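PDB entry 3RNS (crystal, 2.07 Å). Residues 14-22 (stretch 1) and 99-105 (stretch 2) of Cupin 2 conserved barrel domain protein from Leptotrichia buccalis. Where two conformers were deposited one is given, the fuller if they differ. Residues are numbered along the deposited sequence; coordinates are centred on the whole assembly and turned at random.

Stretch 1 (14-22) NFNRLITSK
Stretch 2 (99-105) DNLKLIE

Stretch 1 holds a single short helical turn, residues 15 to 18, followed by an extended segment. Asn-14 is at the N-cap position. Its OD1 accepts a weak capping bond from Asn-16 N at 3.0 Å, with chi1 t. The Asn-14 carbonyl O accepts from both Arg-17 N and Leu-18 N, each at 2.9 Å. Phe-15 O accepts from Ile-19 N at 3.1 Å. Helical phi/psi values run from -64/-31 at Phe-15 to -66/-38 at Leu-18. Ile-19 leaves them at -128/128, and Thr-20 and Ser-21 stay extended at -143/157 and -131/145.

Stretch 2 enters a strand at Leu-101 that continues beyond Glu-105. The two stretches lie in one chain, far apart in sequence, and bury 279 Å² between them. In register, Ser-21 CA lies 7.7 Å from Asn-100 CA, and Asn-16 CA lies 7.7 Å from Lys-102 CA. Stretch 1 therefore runs against the direction of stretch 2.

Asp-99 makes no contact with stretch 1. Its phi/psi is -148/-152 and its chi1 is p.

Asn-100 (phi/psi -81/97) points its CA-to-CB bond toward stretch 1, with chi1 t and chi2 -166°. Its ND2 lies 3.2 Å from Ser-21 OG, on a side chain with chi1 at 41°. Water 1 also links the two residues. It accepts from Ser-21 N at 2.9 Å and donates to Asn-100 OD1 at 2.8 Å, so it joins backbone to side chain.

Leu-101 (-92/127) points away and makes no contact. Its rotamer is t, p.

Lys-102 (-123/138) dominates the contact, with 93 Å² covered. Its CA-to-CB bond points toward stretch 1. Chi1 is m and chi2 to chi4 are all t, so the chain is extended from CA to NZ and carries NZ to the end of the helical turn. There NZ donates to Asn-16 OD1 at 2.9 Å and to Ile-19 O at 2.8 Å. Asn-16 O is also 2.8 Å from NZ. The ammonium group thus sits among three oxygens, two from backbone carbonyls and one from a side chain. Asn-16 has chi1 at -132°, between wells, and chi2 at -44°. Its CA-to-CB bond points sideways, yet its end comes nearer to stretch 2. Thr-20 points away with chi1 p, but its CG2 still comes within 4.1 Å of Lys-102 NZ.

Leu-103 (-140/141) again points away, with rotamer m, t. The alternation with Lys-102 is that expected of a strand.

Ile-104 (-92/129) has a sideways CA-to-CB bond, but with chi1 m and chi2 t its end comes nearer. Its CD1 lies 4.3 Å from Phe-15 CD2, at the ring edge and near the ring plane. Phe-15 itself points toward stretch 2, with chi1 at -70° and chi2 at -15°. Both residues are buried, and this contact is purely apolar.

Glu-105 (-112/126) has chi1 and chi2 t and is out of reach of stretch 1.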

ATOM      1  N   ASN A  14      -4.808 -11.469  -0.559  1.00 29.84           N
ATOM      2  CA  ASN A  14      -5.035 -10.827  -1.826  1.00 30.65           C
ATOM      3  C   ASN A  14      -6.152  -9.758  -1.722  1.00 30.25           C
ATOM      4  O   ASN A  14      -7.317 -10.106  -1.694  1.00 30.68           O
ATOM      5  CB  ASN A  14      -5.368 -11.890  -2.856  1.00 31.52           C
ATOM      6  CG  ASN A  14      -5.685 -11.339  -4.218  1.00 35.47           C
ATOM      7  OD1 ASN A  14      -5.602 -10.151  -4.488  1.00 38.58           O
ATOM      8  ND2 ASN A  14      -6.146 -12.239  -5.095  1.00 46.02           N
ATOM      9  N   PHE A  15      -5.782  -8.470  -1.708  1.00 29.21           N
ATOM     10  CA  PHE A  15      -6.792  -7.387  -1.521  1.00 29.95           C
ATOM     11  C   PHE A  15      -7.775  -7.347  -2.655  1.00 30.31           C
ATOM     12  O   PHE A  15      -8.935  -7.026  -2.445  1.00 28.85           O
ATOM     13  CB  PHE A  15      -6.125  -6.007  -1.338  1.00 29.05           C
ATOM     14  CG  PHE A  15      -5.407  -5.861  -0.025  1.00 29.67           C
ATOM     15  CD1 PHE A  15      -5.632  -6.749   1.011  1.00 31.88           C
ATOM     16  CD2 PHE A  15      -4.515  -4.831   0.182  1.00 31.13           C
ATOM     17  CE1 PHE A  15      -5.022  -6.572   2.249  1.00 33.86           C
ATOM     18  CE2 PHE A  15      -3.904  -4.662   1.397  1.00 31.75           C
ATOM     19  CZ  PHE A  15      -4.142  -5.524   2.430  1.00 30.91           C
ATOM     20  N   ASN A  16      -7.325  -7.724  -3.854  1.00 29.94           N
ATOM     21  CA  ASN A  16      -8.249  -7.814  -4.951  1.00 31.65           C
ATOM     22  C   ASN A  16      -9.455  -8.779  -4.683  1.00 31.27           C
ATOM     23  O   ASN A  16     -10.588  -8.541  -5.105  1.00 31.00           O
ATOM     24  CB  ASN A  16      -7.506  -8.165  -6.265  1.00 33.75           C
ATOM     25  CG  ASN A  16      -7.925  -7.243  -7.382  1.00 40.53           C
ATOM     26  OD1 ASN A  16      -9.144  -6.942  -7.569  1.00 40.61           O
ATOM     27  ND2 ASN A  16      -6.913  -6.656  -8.048  1.00 48.57           N
ATOM     28  N   ARG A  17      -9.211  -9.830  -3.922  1.00 29.16           N
ATOM     29  CA  ARG A  17     -10.248 -10.758  -3.559  1.00 29.71           C
ATOM     30  C   ARG A  17     -10.923 -10.281  -2.278  1.00 30.48           C
ATOM     31  O   ARG A  17     -12.084 -10.568  -2.061  1.00 30.73           O
ATOM     32  CB  ARG A  17      -9.623 -12.162  -3.319  1.00 30.68           C
ATOM     33  CG  ARG A  17     -10.548 -13.185  -2.838  1.00 31.65           C
ATOM     34  CD  ARG A  17     -11.605 -13.455  -3.966  1.00 34.10           C
ATOM     35  NE  ARG A  17     -12.608 -14.417  -3.542  1.00 32.91           N
ATOM     36  CZ  ARG A  17     -13.683 -14.142  -2.830  1.00 31.79           C
ATOM     37  NH1 ARG A  17     -13.971 -12.906  -2.428  1.00 33.05           N
ATOM     38  NH2 ARG A  17     -14.496 -15.119  -2.529  1.00 34.30           N
ATOM     39  N   LEU A  18     -10.175  -9.628  -1.392  1.00 30.06           N
ATOM     40  CA  LEU A  18     -10.726  -9.255  -0.061  1.00 31.82           C
ATOM     41  C   LEU A  18     -11.817  -8.240  -0.199  1.00 31.27           C
ATOM     42  O   LEU A  18     -12.790  -8.298   0.508  1.00 31.68           O
ATOM     43  CB  LEU A  18      -9.667  -8.695   0.865  1.00 30.41           C
ATOM     44  CG  LEU A  18     -10.092  -8.440   2.325  1.00 32.47           C
ATOM     45  CD1 LEU A  18     -10.569  -9.701   3.110  1.00 34.42           C
ATOM     46  CD2 LEU A  18      -8.931  -7.847   3.003  1.00 33.10           C
ATOM     47  N   ILE A  19     -11.675  -7.308  -1.122  1.00 31.19           N
ATOM     48  CA  ILE A  19     -12.631  -6.199  -1.226  1.00 31.61           C
ATOM     49  C   ILE A  19     -13.145  -6.099  -2.658  1.00 33.07           C
ATOM     50  O   ILE A  19     -12.383  -6.041  -3.630  1.00 32.80           O
ATOM     51  CB  ILE A  19     -12.048  -4.821  -0.714  1.00 30.54           C
ATOM     52  CG1 ILE A  19     -13.155  -3.769  -0.562  1.00 30.64           C
ATOM     53  CG2 ILE A  19     -10.876  -4.268  -1.643  1.00 29.52           C
ATOM     54  CD1 ILE A  19     -12.859  -2.633   0.454  1.00 27.36           C
ATOM     55  N   THR A  20     -14.456  -6.086  -2.770  1.00 33.94           N
ATOM     56  CA  THR A  20     -15.123  -6.097  -4.035  1.00 37.53           C
ATOM     57  C   THR A  20     -16.382  -5.187  -3.898  1.00 38.55           C
ATOM     58  O   THR A  20     -16.836  -4.919  -2.779  1.00 38.38           O
ATOM     59  CB  THR A  20     -15.526  -7.600  -4.430  1.00 39.36           C
ATOM     60  OG1 THR A  20     -16.566  -8.041  -3.570  1.00 42.50           O
ATOM     61  CG2 THR A  20     -14.357  -8.625  -4.339  1.00 39.27           C
ATOM     62  N   SER A  21     -16.885  -4.665  -5.012  1.00 39.07           N
ATOM     63  CA  SER A  21     -18.140  -3.900  -5.033  1.00 40.73           C
ATOM     64  C   SER A  21     -19.063  -4.408  -6.161  1.00 42.46           C
ATOM     65  O   SER A  21     -18.599  -4.850  -7.193  1.00 42.83           O
ATOM     66  CB  SER A  21     -17.864  -2.390  -5.169  1.00 40.22           C
ATOM     67  OG  SER A  21     -16.829  -2.087  -6.087  1.00 40.13           O
ATOM     68  N   LYS A  22     -20.353  -4.403  -5.935  1.00 43.80           N
ATOM     69  CA  LYS A  22     -21.325  -4.645  -7.016  0.60 45.70           C
ATOM     70  C   LYS A  22     -21.696  -3.318  -7.652  1.00 45.64           C
ATOM     71  O   LYS A  22     -21.226  -2.265  -7.207  1.00 44.58           O
ATOM     72  CB  LYS A  22     -22.562  -5.328  -6.456  0.60 47.41           C
ATOM     73  CG  LYS A  22     -22.275  -6.760  -5.993  0.60 50.84           C
ATOM     74  CD  LYS A  22     -23.392  -7.295  -5.072  0.60 54.55           C
ATOM     75  CE  LYS A  22     -23.444  -6.558  -3.734  0.60 54.57           C
ATOM     76  NZ  LYS A  22     -23.656  -7.439  -2.549  0.60 54.30           N
ATOM     77  N   ASP A  99     -13.974   2.329 -14.213  1.00 44.46           N
ATOM     78  CA  ASP A  99     -14.336   0.917 -14.189  1.00 44.96           C
ATOM     79  C   ASP A  99     -14.281   0.522 -12.680  1.00 43.08           C
ATOM     80  O   ASP A  99     -14.494   1.392 -11.815  1.00 43.63           O
ATOM     81  CB  ASP A  99     -13.338   0.132 -15.033  1.00 45.77           C
ATOM     82  CG  ASP A  99     -11.912   0.390 -14.615  1.00 48.77           C
ATOM     83  OD1 ASP A  99     -11.694   0.754 -13.417  1.00 51.40           O
ATOM     84  OD2 ASP A  99     -11.012   0.235 -15.480  1.00 54.55           O
ATOM     85  N   ASN A 100     -13.998  -0.731 -12.332  1.00 40.96           N
ATOM     86  CA  ASN A 100     -13.942  -1.093 -10.895  1.00 39.03           C
ATOM     87  C   ASN A 100     -12.588  -0.695 -10.289  1.00 35.82           C
ATOM     88  O   ASN A 100     -11.612  -1.391 -10.441  1.00 35.77           O
ATOM     89  CB  ASN A 100     -14.195  -2.575 -10.730  1.00 39.89           C
ATOM     90  CG  ASN A 100     -14.280  -3.020  -9.238  1.00 40.78           C
ATOM     91  OD1 ASN A 100     -14.211  -4.218  -8.994  1.00 45.64           O
ATOM     92  ND2 ASN A 100     -14.448  -2.081  -8.263  1.00 39.36           N
ATOM     93  N   LEU A 101     -12.557   0.465  -9.645  1.00 34.06           N
ATOM     94  CA  LEU A 101     -11.348   1.071  -9.129  1.00 32.42           C
ATOM     95  C   LEU A 101     -11.142   0.632  -7.697  1.00 31.11           C
ATOM     96  O   LEU A 101     -12.049   0.741  -6.882  1.00 29.61           O
ATOM     97  CB  LEU A 101     -11.479   2.577  -9.188  1.00 32.54           C
ATOM     98  CG  LEU A 101     -10.265   3.325  -8.688  1.00 32.97           C
ATOM     99  CD1 LEU A 101      -9.003   3.028  -9.573  1.00 25.62           C
ATOM    100  CD2 LEU A 101     -10.625   4.794  -8.616  1.00 30.78           C
ATOM    101  N   LYS A 102      -9.962   0.096  -7.404  1.00 29.15           N
ATOM    102  CA  LYS A 102      -9.660  -0.319  -6.049  1.00 28.00           C
ATOM    103  C   LYS A 102      -8.415   0.403  -5.575  1.00 28.52           C
ATOM    104  O   LYS A 102      -7.419   0.535  -6.313  1.00 29.59           O
ATOM    105  CB  LYS A 102      -9.489  -1.837  -5.955  1.00 27.09           C
ATOM    106  CG  LYS A 102     -10.791  -2.597  -6.336  1.00 28.14           C
ATOM    107  CD  LYS A 102     -10.647  -4.063  -6.143  1.00 28.21           C
ATOM    108  CE  LYS A 102     -11.906  -4.825  -6.606  1.00 29.35           C
ATOM    109  NZ  LYS A 102     -11.673  -6.284  -6.377  1.00 27.01           N
ATOM    110  N   LEU A 103      -8.443   0.849  -4.331  1.00 27.39           N
ATOM    111  CA  LEU A 103      -7.403   1.747  -3.824  1.00 27.25           C
ATOM    112  C   LEU A 103      -7.045   1.357  -2.430  1.00 27.66           C
ATOM    113  O   LEU A 103      -7.951   0.997  -1.625  1.00 28.57           O
ATOM    114  CB  LEU A 103      -7.941   3.163  -3.798  1.00 28.84           C
ATOM    115  CG  LEU A 103      -8.358   3.874  -5.089  1.00 30.27           C
ATOM    116  CD1 LEU A 103      -9.031   5.166  -4.754  1.00 31.14           C
ATOM    117  CD2 LEU A 103      -7.153   4.087  -6.026  1.00 30.55           C
ATOM    118  N   ILE A 104      -5.752   1.428  -2.101  1.00 28.44           N
ATOM    119  CA  ILE A 104      -5.318   1.504  -0.724  1.00 28.39           C
ATOM    120  C   ILE A 104      -5.214   2.997  -0.395  1.00 29.32           C
ATOM    121  O   ILE A 104      -4.562   3.741  -1.126  1.00 29.39           O
ATOM    122  CB  ILE A 104      -3.908   0.864  -0.477  1.00 27.93           C
ATOM    123  CG1 ILE A 104      -3.820  -0.562  -1.017  1.00 28.27           C
ATOM    124  CG2 ILE A 104      -3.588   0.915   1.025  1.00 26.43           C
ATOM    125  CD1 ILE A 104      -2.453  -1.240  -0.816  1.00 29.62           C
ATOM    126  N   GLU A 105      -5.835   3.443   0.700  1.00 29.07           N
ATOM    127  CA  GLU A 105      -5.774   4.812   1.135  1.00 29.98           C
ATOM    128  C   GLU A 105      -4.973   4.847   2.443  1.00 30.47           C
ATOM    129  O   GLU A 105      -5.319   4.173   3.387  1.00 30.33           O
ATOM    130  CB  GLU A 105      -7.183   5.400   1.389  1.00 31.48           C
ATOM    131  CG  GLU A 105      -7.164   6.850   1.901  1.00 32.64           C
ATOM    132  CD  GLU A 105      -8.558   7.387   2.264  1.00 36.16           C
ATOM    133  OE1 GLU A 105      -8.909   7.386   3.463  1.00 40.20           O
ATOM    134  OE2 GLU A 105      -9.303   7.829   1.357  1.00 36.87           O
TER
HETATM  135  O   HOH W   1     -15.332  -5.973  -7.071  1.00 39.94           O